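Local coordinates for beta-lactamase-like protein (Koribacter versatilis, PDB 6B9V), which probably hydrolyses diphosphate bonds in reactive photoproducts of FAD, as a metal-dependent, PhnP-family diphosphatase of the metallo-beta-lactamase fold, at residues 32-37 against 236-240. Numbering follows the deposited sequence.
Sequences DPHDRR and LPHEE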
loop_
_atom_site.group_PDB
_atom_site.type_symbol
_atom_site.label_atom_id
_atom_site.label_comp_id
_atom_site.label_asym_id
_atom_site.label_seq_id
_atom_site.Cartn_x
_atom_site.Cartn_y
_atom_site.Cartn_z
ATOM N N ASP A 32 -21.747 -6.399 -0.042
ATOM C CA ASP A 32 -21.550 -6.946 1.298
ATOM C C ASP A 32 -20.191 -6.479 1.802
ATOM O O ASP A 32 -19.166 -6.783 1.193
ATOM C CB ASP A 32 -21.648 -8.481 1.263
ATOM C CG ASP A 32 -21.588 -9.133 2.656
ATOM O OD1 ASP A 32 -21.185 -8.483 3.646
ATOM O OD2 ASP A 32 -21.934 -10.332 2.747
ATOM N N PRO A 33 -20.170 -5.730 2.914
ATOM C CA PRO A 33 -18.894 -5.232 3.450
ATOM C C PRO A 33 -17.847 -6.331 3.670
ATOM O O PRO A 33 -16.645 -6.084 3.516
ATOM C CB PRO A 33 -19.300 -4.600 4.792
ATOM C CG PRO A 33 -20.731 -4.232 4.609
ATOM C CD PRO A 33 -21.326 -5.269 3.702
ATOM N N HIS A 34 -18.283 -7.543 4.007
ATOM C CA HIS A 34 -17.313 -8.608 4.286
ATOM C C HIS A 34 -16.703 -9.167 2.996
ATOM O O HIS A 34 -15.737 -9.915 3.043
ATOM C CB HIS A 34 -17.962 -9.739 5.097
ATOM C CG HIS A 34 -18.258 -9.365 6.527
ATOM N ND1 HIS A 34 -17.836 -8.186 7.087
ATOM C CD2 HIS A 34 -18.941 -10.029 7.495
ATOM C CE1 HIS A 34 -18.242 -8.130 8.351
ATOM N NE2 HIS A 34 -18.915 -9.230 8.617
ATOM N N ASP A 35 -17.254 -8.792 1.844
ATOM C CA ASP A 35 -16.635 -9.162 0.574
ATOM C C ASP A 35 -15.537 -8.170 0.173
ATOM O O ASP A 35 -14.896 -8.345 -0.858
ATOM C CB ASP A 35 -17.687 -9.264 -0.545
ATOM C CG ASP A 35 -18.420 -10.604 -0.548
ATOM O OD1 ASP A 35 -17.795 -11.638 -0.251
ATOM O OD2 ASP A 35 -19.629 -10.623 -0.861
ATOM N N ARG A 36 -15.343 -7.121 0.976
ATOM C CA ARG A 36 -14.210 -6.223 0.805
ATOM C C ARG A 36 -13.098 -6.701 1.707
ATOM O O ARG A 36 -13.267 -6.760 2.928
ATOM C CB ARG A 36 -14.574 -4.773 1.139
ATOM C CG ARG A 36 -13.416 -3.784 0.990
ATOM C CD ARG A 36 -13.828 -2.370 1.496
ATOM N NE ARG A 36 -12.873 -1.304 1.163
ATOM C CZ ARG A 36 -11.746 -1.070 1.837
ATOM N NH1 ARG A 36 -11.414 -1.845 2.859
ATOM N NH2 ARG A 36 -10.937 -0.077 1.484
ATOM N N ARG A 37 -11.964 -7.048 1.106
ATOM C CA ARG A 37 -10.885 -7.683 1.852
ATOM C C ARG A 37 -9.517 -7.075 1.529
ATOM O O ARG A 37 -9.064 -7.138 0.389
ATOM C CB ARG A 37 -10.862 -9.188 1.549
ATOM C CG ARG A 37 -12.214 -9.911 1.690
ATOM C CD ARG A 37 -11.965 -11.438 1.552
ATOM N NE ARG A 37 -13.203 -12.207 1.571
ATOM C CZ ARG A 37 -13.825 -12.630 2.672
ATOM N NH1 ARG A 37 -13.347 -12.349 3.877
ATOM N NH2 ARG A 37 -14.941 -13.339 2.566
ATOM N N LEU A 236 -14.629 -16.849 -3.665
ATOM C CA LEU A 236 -15.457 -17.262 -2.531
ATOM C C LEU A 236 -16.347 -16.134 -1.993
ATOM O O LEU A 236 -15.859 -15.240 -1.293
ATOM C CB LEU A 236 -14.563 -17.789 -1.398
ATOM C CG LEU A 236 -13.594 -18.934 -1.726
ATOM C CD1 LEU A 236 -12.664 -19.250 -0.553
ATOM C CD2 LEU A 236 -14.372 -20.160 -2.103
ATOM N N PRO A 237 -17.656 -16.184 -2.295
ATOM C CA PRO A 237 -18.627 -15.208 -1.769
ATOM C C PRO A 237 -18.749 -15.360 -0.260
ATOM O O PRO A 237 -18.843 -16.495 0.207
ATOM C CB PRO A 237 -19.944 -15.590 -2.469
ATOM C CG PRO A 237 -19.554 -16.510 -3.592
ATOM C CD PRO A 237 -18.305 -17.200 -3.142
ATOM N N HIS A 238 -18.761 -14.271 0.500
ATOM C CA HIS A 238 -18.630 -14.421 1.951
ATOM C C HIS A 238 -19.824 -15.147 2.584
ATOM O O HIS A 238 -19.674 -16.228 3.171
ATOM C CB HIS A 238 -18.429 -13.059 2.628
ATOM C CG HIS A 238 -18.186 -13.163 4.104
ATOM N ND1 HIS A 238 -16.950 -13.466 4.632
ATOM C CD2 HIS A 238 -19.031 -13.036 5.156
ATOM C CE1 HIS A 238 -17.043 -13.530 5.950
ATOM N NE2 HIS A 238 -18.291 -13.251 6.295
ATOM N N GLU A 239 -21.011 -14.572 2.446
ATOM C CA GLU A 239 -22.168 -15.062 3.165
ATOM C C GLU A 239 -22.613 -16.408 2.600
ATOM O O GLU A 239 -22.970 -17.317 3.350
ATOM C CB GLU A 239 -23.306 -14.038 3.113
ATOM C CG GLU A 239 -24.407 -14.245 4.153
ATOM C CD GLU A 239 -23.915 -14.093 5.588
ATOM O OE1 GLU A 239 -22.884 -13.420 5.817
ATOM O OE2 GLU A 239 -24.561 -14.659 6.493
ATOM N N GLU A 240 -22.572 -16.543 1.281
ATOM C CA GLU A 240 -23.049 -17.767 0.660
ATOM C C GLU A 240 -22.161 -18.945 1.061
ATOM O O GLU A 240 -22.663 -20.047 1.272
ATOM C CB GLU A 240 -23.102 -17.630 -0.867
ATOM C CG GLU A 240 -24.004 -18.660 -1.507
ATOM C CD GLU A 240 -24.239 -18.413 -2.985
ATOM O OE1 GLU A 240 -23.892 -17.313 -3.488
ATOM O OE2 GLU A 240 -24.788 -19.325 -3.640
HETATM O O HOH W 1 -21.378 -11.973 0.722
HETATM O O HOH W 2 -15.240 -12.821 -0.353
#
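His238, in the first turn of helix 238-244, meets Asp35, Arg37 and His34 with different parts of itself, tying the loop following zinc ligand Cys28 to the helix following zinc ligand His234. Two direct hydrogen bonds hold it. Its backbone N donates to the syn lone pair of Asp35 OD1 (2.9 Å), so a carboxylate from a distant loop serves one N-H at the helix start, where Pro237 is the N-cap residue. On the ring, ND1 accepts from Arg37 NH2 (2.9 Å); the donor lies near the imidazole plane, while the guanidinium plane is turned 45° from it. Arg37 NH1 is held elsewhere, by Ser12 and the carbonyl of Ala252.

Aromatic packing involves one ring face: His34 CB sits 3.5 Å from the centroid of the His238 ring, a CH-pi contact, and the His34 edge turns toward that ring in an offset edge-to-face pair, planes at 77°. With CG anti to the backbone N (chi1 -176°), His238 brings its ring face to His34 CB and its ND1 edge to Arg37 NH2.

Two waters reinforce these bonds. One donates to Asp32 OD2 and Asp35 OD2 and accepts from Glu239 N; another donates to Leu236 O and Asp35 OD1, the latter's second donor, and accepts from Arg37 NE. Asp35 OD2 is also hydrogen-bonded to Ser30 OG.

Because ND1 accepts, a neutral His238 would carry its proton on NE2.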